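Local atomic coordinates of agarase (Pseudoalteromonas fuliginea, PDB entry 6XJ9), a protein that probably hydrolyses agarose, the galactan of red algal cell walls, as a glycoside hydrolase of family GH50. Residues 524-529 with 576-581; 548-553 with 558-563. One frame throughout, in Å; residues are numbered along the deposited sequence. Where two conformers were deposited one is given.

Interaction 1: 524-529 with 576-581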
loop_
_atom_site.group_PDB
_atom_site.type_symbol
_atom_site.label_atom_id
_atom_site.label_comp_id
_atom_site.label_asym_id
_atom_site.label_seq_id
_atom_site.Cartn_x
_atom_site.Cartn_y
_atom_site.Cartn_z
ATOM N N ILE A 524 -6.234 14.671 -43.500
ATOM C CA ILE A 524 -5.038 14.962 -44.275
ATOM C C ILE A 524 -5.368 14.823 -45.761
ATOM O O ILE A 524 -4.893 15.606 -46.579
ATOM C CB ILE A 524 -3.882 14.027 -43.875
ATOM C CG1 ILE A 524 -3.413 14.247 -42.434
ATOM C CG2 ILE A 524 -2.727 14.135 -44.876
ATOM C CD1 ILE A 524 -2.676 15.554 -42.225
ATOM N N VAL A 525 -6.153 13.794 -46.088
ATOM C CA VAL A 525 -6.527 13.483 -47.461
ATOM C C VAL A 525 -7.474 14.575 -47.953
ATOM O O VAL A 525 -7.194 15.224 -48.953
ATOM C CB VAL A 525 -7.167 12.086 -47.566
ATOM C CG1 VAL A 525 -7.891 11.881 -48.890
ATOM C CG2 VAL A 525 -6.144 10.974 -47.346
ATOM N N ILE A 526 -8.576 14.781 -47.217
ATOM C CA ILE A 526 -9.593 15.744 -47.602
ATOM C C ILE A 526 -8.938 17.099 -47.860
ATOM O O ILE A 526 -9.042 17.634 -48.962
ATOM C CB ILE A 526 -10.726 15.801 -46.558
ATOM C CG1 ILE A 526 -11.523 14.492 -46.549
ATOM C CG2 ILE A 526 -11.632 17.003 -46.805
ATOM C CD1 ILE A 526 -12.203 14.187 -45.241
ATOM N N ASN A 527 -8.233 17.627 -46.857
ATOM C CA ASN A 527 -7.648 18.960 -46.944
ATOM C C ASN A 527 -6.627 19.051 -48.077
ATOM O O ASN A 527 -6.529 20.072 -48.753
ATOM C CB ASN A 527 -6.978 19.368 -45.629
ATOM C CG ASN A 527 -6.457 20.785 -45.666
ATOM O OD1 ASN A 527 -5.298 21.015 -46.016
ATOM N ND2 ASN A 527 -7.316 21.740 -45.333
ATOM N N THR A 528 -5.823 17.999 -48.263
ATOM C CA THR A 528 -4.777 18.044 -49.270
ATOM C C THR A 528 -5.382 17.999 -50.677
ATOM O O THR A 528 -4.863 18.648 -51.582
ATOM C CB THR A 528 -3.717 16.964 -49.013
ATOM O OG1 THR A 528 -3.132 17.179 -47.723
ATOM C CG2 THR A 528 -2.624 16.955 -50.056
ATOM N N LEU A 529 -6.468 17.230 -50.862
ATOM C CA LEU A 529 -7.118 17.101 -52.163
ATOM C C LEU A 529 -7.553 18.476 -52.673
ATOM O O LEU A 529 -7.645 18.687 -53.883
ATOM C CB LEU A 529 -8.334 16.173 -52.050
ATOM C CG LEU A 529 -8.056 14.670 -52.099
ATOM C CD1 LEU A 529 -9.260 13.876 -51.617
ATOM C CD2 LEU A 529 -7.664 14.228 -53.501
ATOM N N ILE A 576 -14.135 17.663 -51.875
ATOM C CA ILE A 576 -14.835 16.380 -51.869
ATOM C C ILE A 576 -16.194 16.532 -51.200
ATOM O O ILE A 576 -16.404 17.432 -50.389
ATOM C CB ILE A 576 -14.014 15.228 -51.240
ATOM C CG1 ILE A 576 -13.625 15.505 -49.785
ATOM C CG2 ILE A 576 -12.804 14.885 -52.096
ATOM C CD1 ILE A 576 -14.664 15.086 -48.771
ATOM N N ASP A 577 -17.106 15.620 -51.557
ATOM C CA ASP A 577 -18.416 15.512 -50.942
ATOM C C ASP A 577 -18.293 14.700 -49.655
ATOM O O ASP A 577 -18.111 13.491 -49.710
ATOM C CB ASP A 577 -19.417 14.879 -51.918
ATOM C CG ASP A 577 -20.826 14.790 -51.361
ATOM O OD1 ASP A 577 -20.982 14.973 -50.140
ATOM O OD2 ASP A 577 -21.759 14.552 -52.160
ATOM N N ILE A 578 -18.441 15.360 -48.502
ATOM C CA ILE A 578 -18.170 14.728 -47.218
ATOM C C ILE A 578 -19.128 13.564 -46.949
ATOM O O ILE A 578 -18.836 12.713 -46.112
ATOM C CB ILE A 578 -18.139 15.747 -46.056
ATOM C CG1 ILE A 578 -17.539 15.138 -44.782
ATOM C CG2 ILE A 578 -19.518 16.348 -45.810
ATOM C CD1 ILE A 578 -16.020 15.018 -44.802
ATOM N N LYS A 579 -20.255 13.520 -47.673
ATOM C CA LYS A 579 -21.292 12.534 -47.408
ATOM C C LYS A 579 -21.100 11.302 -48.289
ATOM O O LYS A 579 -21.682 10.250 -48.028
ATOM C CB LYS A 579 -22.679 13.139 -47.647
ATOM C CG LYS A 579 -23.030 14.336 -46.771
ATOM C CD LYS A 579 -24.520 14.603 -46.687
ATOM C CE LYS A 579 -24.883 15.497 -45.518
ATOM N NZ LYS A 579 -24.862 14.767 -44.228
ATOM N N ASN A 580 -20.299 11.438 -49.350
ATOM C CA ASN A 580 -20.111 10.348 -50.295
ATOM C C ASN A 580 -19.321 9.223 -49.630
ATOM O O ASN A 580 -18.311 9.483 -48.975
ATOM C CB ASN A 580 -19.399 10.831 -51.558
ATOM C CG ASN A 580 -18.974 9.688 -52.448
ATOM O OD1 ASN A 580 -17.831 9.246 -52.380
ATOM N ND2 ASN A 580 -19.888 9.190 -53.269
ATOM N N GLU A 581 -19.776 7.979 -49.833
ATOM C CA GLU A 581 -19.186 6.830 -49.164
ATOM C C GLU A 581 -18.266 6.057 -50.102
ATOM O O GLU A 581 -17.336 5.402 -49.637
ATOM C CB GLU A 581 -20.265 5.871 -48.665
ATOM C CG GLU A 581 -21.024 6.404 -47.468
ATOM C CD GLU A 581 -22.175 5.514 -47.043
ATOM O OE1 GLU A 581 -22.035 4.283 -47.149
ATOM O OE2 GLU A 581 -23.211 6.053 -46.633
HETATM O O HOH W 1 -11.399 18.124 -50.647
#

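Interaction 2: 548-553 with 558-563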
loop_
_atom_site.group_PDB
_atom_site.type_symbol
_atom_site.label_atom_id
_atom_site.label_comp_id
_atom_site.label_asym_id
_atom_site.label_seq_id
_atom_site.Cartn_x
_atom_site.Cartn_y
_atom_site.Cartn_z
ATOM N N GLU A 548 -3.903 6.830 -62.019
ATOM C CA GLU A 548 -3.483 5.456 -62.229
ATOM C C GLU A 548 -4.684 4.523 -62.078
ATOM O O GLU A 548 -4.782 3.537 -62.801
ATOM C CB GLU A 548 -2.359 5.085 -61.259
ATOM C CG GLU A 548 -1.882 3.652 -61.402
ATOM C CD GLU A 548 -1.099 3.116 -60.213
ATOM O OE1 GLU A 548 -1.345 3.577 -59.077
ATOM O OE2 GLU A 548 -0.248 2.236 -60.421
ATOM N N LYS A 549 -5.598 4.856 -61.153
ATOM C CA LYS A 549 -6.738 4.003 -60.841
ATOM C C LYS A 549 -7.882 4.223 -61.832
ATOM O O LYS A 549 -8.574 3.268 -62.179
ATOM C CB LYS A 549 -7.209 4.177 -59.390
ATOM C CG LYS A 549 -8.599 3.629 -59.069
ATOM C CD LYS A 549 -8.843 3.297 -57.597
ATOM C CE LYS A 549 -10.281 2.926 -57.299
ATOM N NZ LYS A 549 -10.495 2.597 -55.867
ATOM N N TYR A 550 -8.092 5.473 -62.265
ATOM C CA TYR A 550 -9.331 5.823 -62.947
ATOM C C TYR A 550 -9.132 6.132 -64.427
ATOM O O TYR A 550 -10.114 6.195 -65.167
ATOM C CB TYR A 550 -10.055 6.969 -62.239
ATOM C CG TYR A 550 -10.712 6.548 -60.956
ATOM C CD1 TYR A 550 -11.835 5.734 -60.966
ATOM C CD2 TYR A 550 -10.186 6.927 -59.729
ATOM C CE1 TYR A 550 -12.433 5.327 -59.784
ATOM C CE2 TYR A 550 -10.773 6.529 -58.542
ATOM C CZ TYR A 550 -11.899 5.729 -58.570
ATOM O OH TYR A 550 -12.487 5.334 -57.405
ATOM N N THR A 551 -7.878 6.346 -64.841
ATOM C CA THR A 551 -7.553 6.657 -66.226
ATOM C C THR A 551 -8.168 8.006 -66.595
ATOM O O THR A 551 -7.451 8.994 -66.719
ATOM C CB THR A 551 -7.964 5.521 -67.176
ATOM O OG1 THR A 551 -7.586 4.270 -66.595
ATOM C CG2 THR A 551 -7.362 5.654 -68.559
ATOM N N ASP A 552 -9.500 8.021 -66.752
ATOM C CA ASP A 552 -10.262 9.209 -67.105
ATOM C C ASP A 552 -10.937 9.759 -65.851
ATOM O O ASP A 552 -11.342 8.991 -64.982
ATOM C CB ASP A 552 -11.341 8.890 -68.145
ATOM C CG ASP A 552 -10.863 8.041 -69.312
ATOM O OD1 ASP A 552 -9.839 8.413 -69.922
ATOM O OD2 ASP A 552 -11.523 7.018 -69.604
ATOM N N VAL A 553 -11.083 11.087 -65.794
ATOM C CA VAL A 553 -11.659 11.760 -64.640
ATOM C C VAL A 553 -13.111 11.314 -64.460
ATOM O O VAL A 553 -13.579 11.180 -63.334
ATOM C CB VAL A 553 -11.488 13.294 -64.719
ATOM C CG1 VAL A 553 -12.432 13.960 -65.711
ATOM C CG2 VAL A 553 -11.576 13.965 -63.354
ATOM N N LYS A 558 -17.808 9.712 -61.097
ATOM C CA LYS A 558 -18.885 8.773 -60.832
ATOM C C LYS A 558 -18.785 8.276 -59.393
ATOM O O LYS A 558 -19.775 8.254 -58.666
ATOM C CB LYS A 558 -18.826 7.590 -61.804
ATOM C CG LYS A 558 -19.191 7.903 -63.250
ATOM C CD LYS A 558 -19.213 6.678 -64.148
ATOM C CE LYS A 558 -20.451 5.825 -63.966
ATOM N NZ LYS A 558 -20.518 4.741 -64.974
ATOM N N VAL A 559 -17.576 7.878 -58.986
ATOM C CA VAL A 559 -17.408 7.230 -57.695
ATOM C C VAL A 559 -17.561 8.270 -56.587
ATOM O O VAL A 559 -18.291 8.040 -55.629
ATOM C CB VAL A 559 -16.092 6.423 -57.615
ATOM C CG1 VAL A 559 -15.907 5.757 -56.256
ATOM C CG2 VAL A 559 -16.023 5.367 -58.708
ATOM N N TRP A 560 -16.935 9.441 -56.774
ATOM C CA TRP A 560 -16.860 10.482 -55.758
ATOM C C TRP A 560 -18.105 11.377 -55.774
ATOM O O TRP A 560 -18.279 12.196 -54.867
ATOM C CB TRP A 560 -15.570 11.308 -55.924
ATOM C CG TRP A 560 -14.275 10.610 -55.610
ATOM C CD1 TRP A 560 -14.018 9.268 -55.643
ATOM C CD2 TRP A 560 -13.030 11.240 -55.237
ATOM N NE1 TRP A 560 -12.710 9.019 -55.311
ATOM C CE2 TRP A 560 -12.076 10.211 -55.067
ATOM C CE3 TRP A 560 -12.628 12.565 -55.029
ATOM C CZ2 TRP A 560 -10.757 10.473 -54.685
ATOM C CZ3 TRP A 560 -11.320 12.826 -54.674
ATOM C CH2 TRP A 560 -10.400 11.790 -54.500
ATOM N N HIS A 561 -18.957 11.195 -56.794
ATOM C CA HIS A 561 -20.164 11.980 -57.030
ATOM C C HIS A 561 -19.812 13.451 -57.242
ATOM O O HIS A 561 -20.374 14.328 -56.595
ATOM C CB HIS A 561 -21.220 11.757 -55.936
ATOM C CG HIS A 561 -22.621 11.991 -56.396
ATOM N ND1 HIS A 561 -23.181 11.291 -57.452
ATOM C CD2 HIS A 561 -23.584 12.824 -55.945
ATOM C CE1 HIS A 561 -24.424 11.689 -57.635
ATOM N NE2 HIS A 561 -24.694 12.632 -56.725
ATOM N N LEU A 562 -18.870 13.696 -58.157
ATOM C CA LEU A 562 -18.438 15.039 -58.493
ATOM C C LEU A 562 -18.662 15.280 -59.982
ATOM O O LEU A 562 -19.096 14.385 -60.702
ATOM C CB LEU A 562 -16.962 15.196 -58.113
ATOM C CG LEU A 562 -16.677 15.125 -56.612
ATOM C CD1 LEU A 562 -15.181 15.135 -56.337
ATOM C CD2 LEU A 562 -17.377 16.256 -55.875
ATOM N N ASN A 563 -18.355 16.507 -60.412
ATOM C CA ASN A 563 -18.521 16.965 -61.777
ATOM C C ASN A 563 -17.287 17.779 -62.155
ATOM O O ASN A 563 -17.401 18.914 -62.611
ATOM C CB ASN A 563 -19.809 17.780 -61.940
ATOM C CG ASN A 563 -21.068 16.939 -61.854
ATOM O OD1 ASN A 563 -21.237 15.979 -62.607
ATOM N ND2 ASN A 563 -21.966 17.296 -60.948
#

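Interaction 1: 524-529 with 576-581
I526, on the helix that runs through 524-529, faces I576, in the loop between helices 567-572 and 584-609, and their CA atoms, 6.8 Å apart, are the closest pair of the two backbones. A single water joins the main chains here: it donates to I526 O at 2.9 Å and accepts from I576 N at 3.0 Å, so a carbonyl of the helix and an amide of the loop are bridged without direct contact. Everything else is aliphatic. The side chains of I526 and I576 cross at about a right angle, I576 CG1 meeting I526 CG2 at 3.9 Å and I576 CD1 lying beside I526 CG1. The first torsion of I576 (chi1 59°) sets CG1 in the crowded position between backbone N and carbonyl carbon; this sends the longer branch to I526, while CG2 turns to L529 and touches its CD1 at 3.7 Å. One beta-branched residue thus meets both helix residues, CG1 and CD1 at I526 and CG2 at L529. At the margin, I578 reaches across with its last methyl: CG1 is anti to the backbone N (chi1 -167°), and CD1 meets I526 CD1 at 3.9 Å. F587 of helix 584-609 also touches both I526 and I576. Within the loop, D577 OD1 accepts from K579 N at 3.0 Å, approached from above the carboxylate plane; aspartate suits the place because its short side chain can fold back onto the amide two residues on. The arrangement is a helix packed on an interhelical connection through branched aliphatic residues, the connection being shaped by a type I beta turn from D577 to N580 that opens with an Asx turn.

Interaction 2: 548-553 with 558-563
Y550, at the last turn of helix 537-550, meets V559 near the end of helix 553-560. The two side chains cross at about a right angle: V559 CG2 approaches Y550 CE1 at 3.7 Å, obliquely to the ring, and V559 CG1 comes within 3.6 Å of Y550 OH. Y550 CG is anti to the carbonyl carbon (chi1 -74°), which directs the ring toward V559. With CG1 anti to its backbone N (chi1 179°), V559 lays both methyls along the same side of the phenol end, CG1 at OH and CG2 from CE1 to OH. K549 CG also lies over one face of the ring, 3.6 Å above the plane and offset toward the rim. The phenol oxygen, though it meets only carbon from V559, hydrogen-bonds D586 OD2, which W560 NE1 also binds; K549 NZ forms a salt bridge to D586 OD1. A phenylalanine in place of Y550 would probably keep some of the ring packing but deprive D586 OD2 of the tyrosine hydroxyl, leaving the W560 NE1 bond. The contact closes a tight corner between consecutive helices, where T551, the first residue past helix 537-550, has a positive phi, and both are tied through D586 to helix 584-609.

Along the chain the order is 524-529, 548-553, 558-563, 576-581, so the two segments of interaction 1 enclose interaction 2. Their centres lie 14 Å apart in a helical region between strands 501-506 and 614-615, well out from the centre of the chain. W560 joins them: its indole CZ3 packs on I576 CG2 at 3.6 Å and its CH2 on L529 CD1 at 3.7 Å, while N580 ND2 probably hydrogen-bonds V559 O at 3.1 Å. Helix 584-609, which follows both in sequence, is the element they share. Helices 523-529, 537-550 and 553-560 are thereby joined to one another and to helix 584-609 at the periphery of the chain.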